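Local coordinates for protein acyl-coenzyme A thioesterase THEM4 (Rhodococcus sp., PDB 2OV9) that probably hydrolyses medium- and long-chain fatty acyl-coenzyme A thioesters to free fatty acids and coenzyme A, as a member of the hotdog-fold thioesterase superfamily, at residues 52-55 / 56-60; 165-169 / 170-174. One frame throughout, in Å; residues are numbered along the deposited sequence. Where two conformers were deposited one is given.

In the fold
The two contacts lie in different parts of the chain, their centres about 33 Å apart and their nearest atoms about 20 Å apart. Interaction 1 is made within one helix, 51-67, of the N-terminal helical region, whereas interaction 2 joins the loop after strand 154-162 to the start of strand 171-182 in the hotdog thioesterase part. Each is partly buried. Regular backbone hydrogen bonds and a surface salt bridge mark interaction 1, and its apolar side packs on the second subunit. Interaction 2 has no direct hydrogen bond between its segments; apolar branches meet on its inner side, and two waters bridge the turn. No other chain of the assembly touches it.

Interaction 1 of 2, residues 52-55 / 56-60; sequences ERVA and EELNS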
ATOM      1  N   GLU B  52      17.452 -20.397   2.993  1.00 35.02           N
ATOM      2  CA  GLU B  52      16.677 -21.569   3.387  1.00 35.12           C
ATOM      3  C   GLU B  52      16.393 -21.585   4.907  1.00 34.71           C
ATOM      4  O   GLU B  52      15.244 -21.727   5.344  1.00 34.56           O
ATOM      5  CB  GLU B  52      17.388 -22.848   2.941  1.00 36.14           C
ATOM      6  CG  GLU B  52      16.688 -24.121   3.389  1.00 36.72           C
ATOM      7  CD  GLU B  52      17.485 -25.368   3.094  1.00 40.80           C
ATOM      8  OE1 GLU B  52      18.599 -25.274   2.517  1.00 40.34           O
ATOM      9  OE2 GLU B  52      16.986 -26.453   3.453  1.00 41.02           O
ATOM     10  N   ARG B  53      17.436 -21.446   5.712  1.00 34.42           N
ATOM     11  CA  ARG B  53      17.280 -21.398   7.160  1.00 33.90           C
ATOM     12  C   ARG B  53      16.524 -20.121   7.583  1.00 33.67           C
ATOM     13  O   ARG B  53      15.658 -20.170   8.456  1.00 33.53           O
ATOM     14  CB  ARG B  53      18.653 -21.523   7.858  1.00 34.14           C
ATOM     15  CG  ARG B  53      18.626 -21.389   9.402  1.00 33.64           C
ATOM     16  CD  ARG B  53      17.812 -22.475  10.054  1.00 34.38           C
ATOM     17  NE  ARG B  53      17.401 -22.080  11.397  1.00 34.95           N
ATOM     18  CZ  ARG B  53      16.348 -22.570  12.046  1.00 37.14           C
ATOM     19  NH1 ARG B  53      15.569 -23.506  11.490  1.00 32.38           N
ATOM     20  NH2 ARG B  53      16.082 -22.128  13.268  1.00 36.94           N
ATOM     21  N   VAL B  54      16.814 -18.994   6.942  1.00 33.90           N
ATOM     22  CA  VAL B  54      16.111 -17.730   7.270  1.00 34.36           C
ATOM     23  C   VAL B  54      14.587 -17.900   7.105  1.00 34.76           C
ATOM     24  O   VAL B  54      13.805 -17.479   7.978  1.00 35.30           O
ATOM     25  CB  VAL B  54      16.661 -16.554   6.435  1.00 34.90           C
ATOM     26  CG1 VAL B  54      15.747 -15.302   6.487  1.00 35.53           C
ATOM     27  CG2 VAL B  54      18.079 -16.210   6.903  1.00 35.82           C
ATOM     28  N   ALA B  55      14.167 -18.552   6.023  1.00 35.30           N
ATOM     29  CA  ALA B  55      12.724 -18.842   5.835  1.00 35.79           C
ATOM     30  C   ALA B  55      12.162 -19.727   6.968  1.00 36.43           C
ATOM     31  O   ALA B  55      11.053 -19.501   7.478  1.00 36.72           O
ATOM     32  CB  ALA B  55      12.479 -19.459   4.492  1.00 36.67           C
ATOM     33  N   GLU B  56      12.924 -20.734   7.384  1.00 36.68           N
ATOM     34  CA  GLU B  56      12.510 -21.552   8.519  1.00 36.25           C
ATOM     35  C   GLU B  56      12.338 -20.710   9.793  1.00 36.33           C
ATOM     36  O   GLU B  56      11.339 -20.836  10.492  1.00 36.93           O
ATOM     37  CB  GLU B  56      13.490 -22.690   8.730  1.00 36.31           C
ATOM     38  CG  GLU B  56      13.562 -23.676   7.571  1.00 34.47           C
ATOM     39  CD  GLU B  56      14.587 -24.768   7.803  1.00 35.12           C
ATOM     40  OE1 GLU B  56      15.459 -24.583   8.674  1.00 33.15           O
ATOM     41  OE2 GLU B  56      14.526 -25.826   7.131  1.00 36.59           O
ATOM     42  N   GLU B  57      13.297 -19.831  10.066  1.00 36.76           N
ATOM     43  CA  GLU B  57      13.265 -18.934  11.226  0.50 36.29           C
ATOM     44  C   GLU B  57      12.041 -18.031  11.210  1.00 36.83           C
ATOM     45  O   GLU B  57      11.360 -17.846  12.231  1.00 36.82           O
ATOM     46  CB  GLU B  57      14.474 -18.021  11.206  0.50 35.94           C
ATOM     47  CG  GLU B  57      15.780 -18.661  11.543  0.50 34.16           C
ATOM     48  CD  GLU B  57      16.857 -17.622  11.679  0.50 32.48           C
ATOM     49  OE1 GLU B  57      16.774 -16.812  12.635  0.50 28.80           O
ATOM     50  OE2 GLU B  57      17.766 -17.615  10.815  0.50 30.55           O
ATOM     51  N   LEU B  58      11.775 -17.450  10.047  1.00 36.19           N
ATOM     52  CA  LEU B  58      10.660 -16.514   9.902  1.00 36.11           C
ATOM     53  C   LEU B  58       9.345 -17.243  10.091  1.00 35.86           C
ATOM     54  O   LEU B  58       8.475 -16.762  10.821  1.00 35.35           O
ATOM     55  CB  LEU B  58      10.685 -15.807   8.552  1.00 35.53           C
ATOM     56  CG  LEU B  58      11.745 -14.695   8.446  1.00 36.62           C
ATOM     57  CD1 LEU B  58      11.917 -14.302   6.994  1.00 36.28           C
ATOM     58  CD2 LEU B  58      11.316 -13.495   9.291  1.00 35.70           C
ATOM     59  N   ASN B  59       9.238 -18.426   9.494  1.00 35.70           N
ATOM     60  CA  ASN B  59       8.058 -19.272   9.682  1.00 35.97           C
ATOM     61  C   ASN B  59       7.866 -19.694  11.153  1.00 36.03           C
ATOM     62  O   ASN B  59       6.732 -19.727  11.642  1.00 37.05           O
ATOM     63  CB  ASN B  59       8.120 -20.507   8.763  1.00 35.86           C
ATOM     64  CG  ASN B  59       7.591 -20.232   7.343  1.00 36.70           C
ATOM     65  OD1 ASN B  59       8.219 -20.603   6.343  1.00 38.94           O
ATOM     66  ND2 ASN B  59       6.430 -19.606   7.256  1.00 32.26           N
ATOM     67  N   SER B  60       8.970 -20.014  11.839  1.00 35.62           N
ATOM     68  CA  SER B  60       8.968 -20.350  13.264  1.00 35.97           C
ATOM     69  C   SER B  60       8.455 -19.171  14.086  1.00 36.19           C
ATOM     70  O   SER B  60       7.595 -19.339  14.976  1.00 35.37           O
ATOM     71  CB  SER B  60      10.376 -20.740  13.744  1.00 36.07           C
ATOM     72  OG  SER B  60      10.370 -21.068  15.124  1.00 38.15           O
TER
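Glu52 to Ser60 form one unbroken run of helix 51-67, in which the amides of Glu56, Glu57, Leu58 and Asn59 each donate to the carbonyl four residues back. Glu57 N to Arg53 O, at 2.9 Å, is nearly linear at the acceptor, while Glu56 N reaches Glu52 O at a longer 3.2 Å.

On the outer surface Arg53 bends back over the next turn. Its CG is anti to the backbone N (chi1 176°) and the chain kinks at chi2 (62°), which folds the guanidinium above the Glu57 side chain, with Glu57 CG lying over one face 3.8 Å from Arg53 NE. This holds for the conformer described, since Glu57 adopts a second one. At the edge of the same group Arg53 NH1 donates to Glu56 OE1 at 3.0 Å, forming a salt bridge. The oxygen lies in the guanidinium plane and is used on its anti side, with NH1 well out of the carboxylate plane and the two planar groups turned 77° apart.

Another side of the helix is apolar: Val54 and Leu58 point the same way, Val54 CG1 4.0 Å from Leu58 CD1, and they pack on Ile61 and Ala33, respectively, of the second subunit.

The helix is thus amphipathic, its apolar side joining the dimer contact. Glu52 OE2 comes within 4.5 Å of Glu56 OE2, a like-charge proximity that the Arg53 guanidinium probably eases.

Interaction 2 of 2, residues 165-169 / 170-174; sequences PTPLF and EPLTL
Pro167 and Leu172 meet across the turn that leads into strand 171-182 of the antiparallel hotdog sheet, packing loop against strand. Of the two waters that bridge the chain here, one sits inside the turn next to Leu172 and the other on its outer side. In the packed part Leu172 turns both methyls toward the loop. Its CG is anti to the carbonyl carbon (chi1 -52°), which carries CD1 to Thr166 CG2 at 3.7 Å and CD2 to Pro167 CD at 4.0 Å. CD1 comes closest to the threonine methyl, while CD2 lies between that methyl and Pro167, where the proline carbonyl oxygen is also near. Around this apolar group Leu172 also packs on Ile192 of strand 185-194, and Thr166 on Cys200 and Val201 of strand 199-208.

The outer, watery side is held more loosely. Phe169, with positive phi (69°), helps the chain reverse, and its ring lies with one face over Leu168 CB, 3.5 Å above the plane. Glu170 is turned back toward Pro167, its CG between the backbone N and carbonyl carbon (chi1 80°), although the exact placement of its carboxylate against the proline ring is doubtful. The outer water donates to Glu170 OE1 and to the carbonyl of Leu168, linking side chain to backbone. An alanine at Glu170 is likely to deprive that water of its carboxylate acceptor, leaving it the Leu168 carbonyl without the side-chain link.

No direct hydrogen bond joins the two segments, so the polar closure of the turn relies on solvent. Inside the turn, beside the Leu172 methyls, the second water donates to Pro167 O at 2.8 Å and to Glu170 O at 2.7 Å.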
ATOM      1  N   PRO B 165       7.777  13.660 -10.528  1.00 37.95           N
ATOM      2  CA  PRO B 165       8.291  12.444  -9.866  1.00 37.73           C
ATOM      3  C   PRO B 165       8.343  12.573  -8.336  1.00 37.17           C
ATOM      4  O   PRO B 165       8.692  13.633  -7.803  1.00 37.09           O
ATOM      5  CB  PRO B 165       9.715  12.337 -10.422  1.00 38.08           C
ATOM      6  CG  PRO B 165       9.565  12.864 -11.849  1.00 38.24           C
ATOM      7  CD  PRO B 165       8.563  13.998 -11.738  1.00 38.50           C
ATOM      8  N   THR B 166       7.984  11.499  -7.645  1.00 35.82           N
ATOM      9  CA  THR B 166       7.955  11.502  -6.191  1.00 34.66           C
ATOM     10  C   THR B 166       9.090  10.617  -5.693  1.00 33.72           C
ATOM     11  O   THR B 166       9.015   9.405  -5.816  1.00 34.42           O
ATOM     12  CB  THR B 166       6.621  10.931  -5.683  1.00 34.27           C
ATOM     13  OG1 THR B 166       5.526  11.573  -6.360  1.00 35.85           O
ATOM     14  CG2 THR B 166       6.498  11.169  -4.193  1.00 33.96           C
ATOM     15  N   PRO B 167      10.152  11.204  -5.161  1.00 33.51           N
ATOM     16  CA  PRO B 167      11.313  10.359  -4.865  1.00 33.03           C
ATOM     17  C   PRO B 167      11.240   9.560  -3.591  1.00 31.95           C
ATOM     18  O   PRO B 167      10.638   9.981  -2.620  1.00 32.66           O
ATOM     19  CB  PRO B 167      12.470  11.370  -4.742  1.00 33.35           C
ATOM     20  CG  PRO B 167      11.774  12.665  -4.331  1.00 34.49           C
ATOM     21  CD  PRO B 167      10.396  12.639  -4.882  1.00 33.59           C
ATOM     22  N   LEU B 168      11.902   8.415  -3.604  1.00 32.12           N
ATOM     23  CA  LEU B 168      12.201   7.661  -2.397  1.00 31.95           C
ATOM     24  C   LEU B 168      13.371   8.340  -1.691  1.00 32.54           C
ATOM     25  O   LEU B 168      14.083   9.157  -2.298  1.00 31.19           O
ATOM     26  CB  LEU B 168      12.597   6.223  -2.776  1.00 31.95           C
ATOM     27  CG  LEU B 168      11.561   5.328  -3.479  1.00 32.98           C
ATOM     28  CD1 LEU B 168      12.225   4.049  -3.917  1.00 33.04           C
ATOM     29  CD2 LEU B 168      10.386   5.058  -2.523  1.00 28.80           C
ATOM     30  N   PHE B 169      13.582   7.983  -0.423  1.00 33.17           N
ATOM     31  CA  PHE B 169      14.774   8.364   0.350  1.00 35.24           C
ATOM     32  C   PHE B 169      14.895   9.843   0.722  1.00 35.46           C
ATOM     33  O   PHE B 169      15.982  10.312   1.078  1.00 36.15           O
ATOM     34  CB  PHE B 169      16.071   7.909  -0.345  1.00 35.38           C
ATOM     35  CG  PHE B 169      15.957   6.578  -1.052  1.00 37.52           C
ATOM     36  CD1 PHE B 169      15.522   5.435  -0.368  1.00 39.19           C
ATOM     37  CD2 PHE B 169      16.290   6.474  -2.394  1.00 37.86           C
ATOM     38  CE1 PHE B 169      15.401   4.206  -1.033  1.00 40.32           C
ATOM     39  CE2 PHE B 169      16.187   5.238  -3.081  1.00 40.69           C
ATOM     40  CZ  PHE B 169      15.744   4.101  -2.389  1.00 39.92           C
ATOM     41  N   GLU B 170      13.813  10.593   0.591  1.00 35.90           N
ATOM     42  CA  GLU B 170      13.842  11.985   1.027  1.00 36.76           C
ATOM     43  C   GLU B 170      12.503  12.367   1.629  1.00 36.10           C
ATOM     44  O   GLU B 170      11.509  11.707   1.364  1.00 34.64           O
ATOM     45  CB  GLU B 170      14.254  12.924  -0.110  1.00 38.03           C
ATOM     46  CG  GLU B 170      13.170  13.278  -1.074  1.00 41.71           C
ATOM     47  CD  GLU B 170      13.726  14.053  -2.271  1.00 46.37           C
ATOM     48  OE1 GLU B 170      14.705  13.578  -2.885  1.00 46.62           O
ATOM     49  OE2 GLU B 170      13.183  15.132  -2.599  1.00 47.85           O
ATOM     50  N   PRO B 171      12.489  13.419   2.462  1.00 35.95           N
ATOM     51  CA  PRO B 171      11.286  13.792   3.197  1.00 35.72           C
ATOM     52  C   PRO B 171      10.175  14.299   2.270  1.00 35.70           C
ATOM     53  O   PRO B 171      10.381  15.245   1.500  1.00 35.32           O
ATOM     54  CB  PRO B 171      11.774  14.908   4.146  1.00 35.08           C
ATOM     55  CG  PRO B 171      13.246  14.898   4.071  1.00 35.85           C
ATOM     56  CD  PRO B 171      13.636  14.310   2.778  1.00 35.92           C
ATOM     57  N   LEU B 172       9.020  13.639   2.324  1.00 35.36           N
ATOM     58  CA  LEU B 172       7.820  14.071   1.597  1.00 36.11           C
ATOM     59  C   LEU B 172       6.748  14.598   2.565  1.00 36.90           C
ATOM     60  O   LEU B 172       6.401  13.922   3.521  1.00 36.19           O
ATOM     61  CB  LEU B 172       7.210  12.866   0.846  1.00 37.03           C
ATOM     62  CG  LEU B 172       8.163  12.071  -0.059  1.00 36.55           C
ATOM     63  CD1 LEU B 172       7.463  10.822  -0.607  1.00 37.69           C
ATOM     64  CD2 LEU B 172       8.759  12.928  -1.198  1.00 35.52           C
ATOM     65  N   THR B 173       6.218  15.795   2.306  1.00 36.46           N
ATOM     66  CA  THR B 173       5.204  16.365   3.172  1.00 35.90           C
ATOM     67  C   THR B 173       3.856  15.987   2.645  1.00 36.27           C
ATOM     68  O   THR B 173       3.523  16.339   1.515  1.00 36.08           O
ATOM     69  CB  THR B 173       5.278  17.900   3.177  1.00 35.90           C
ATOM     70  OG1 THR B 173       6.617  18.299   3.500  1.00 35.02           O
ATOM     71  CG2 THR B 173       4.277  18.488   4.210  1.00 35.23           C
ATOM     72  N   LEU B 174       3.078  15.315   3.484  1.00 36.69           N
ATOM     73  CA  LEU B 174       1.707  14.968   3.187  1.00 38.45           C
ATOM     74  C   LEU B 174       0.787  15.944   3.911  1.00 38.79           C
ATOM     75  O   LEU B 174       0.993  16.230   5.080  1.00 38.59           O
ATOM     76  CB  LEU B 174       1.400  13.555   3.680  1.00 38.29           C
ATOM     77  CG  LEU B 174       2.372  12.397   3.393  1.00 41.82           C
ATOM     78  CD1 LEU B 174       1.823  11.097   3.962  1.00 43.51           C
ATOM     79  CD2 LEU B 174       2.659  12.209   1.905  1.00 46.60           C
TER
HETATM   80  O   HOH W   1      10.602   9.535   0.141  1.00 26.73           O
HETATM   81  O   HOH W   2      16.158  10.695  -2.984  1.00 56.61           O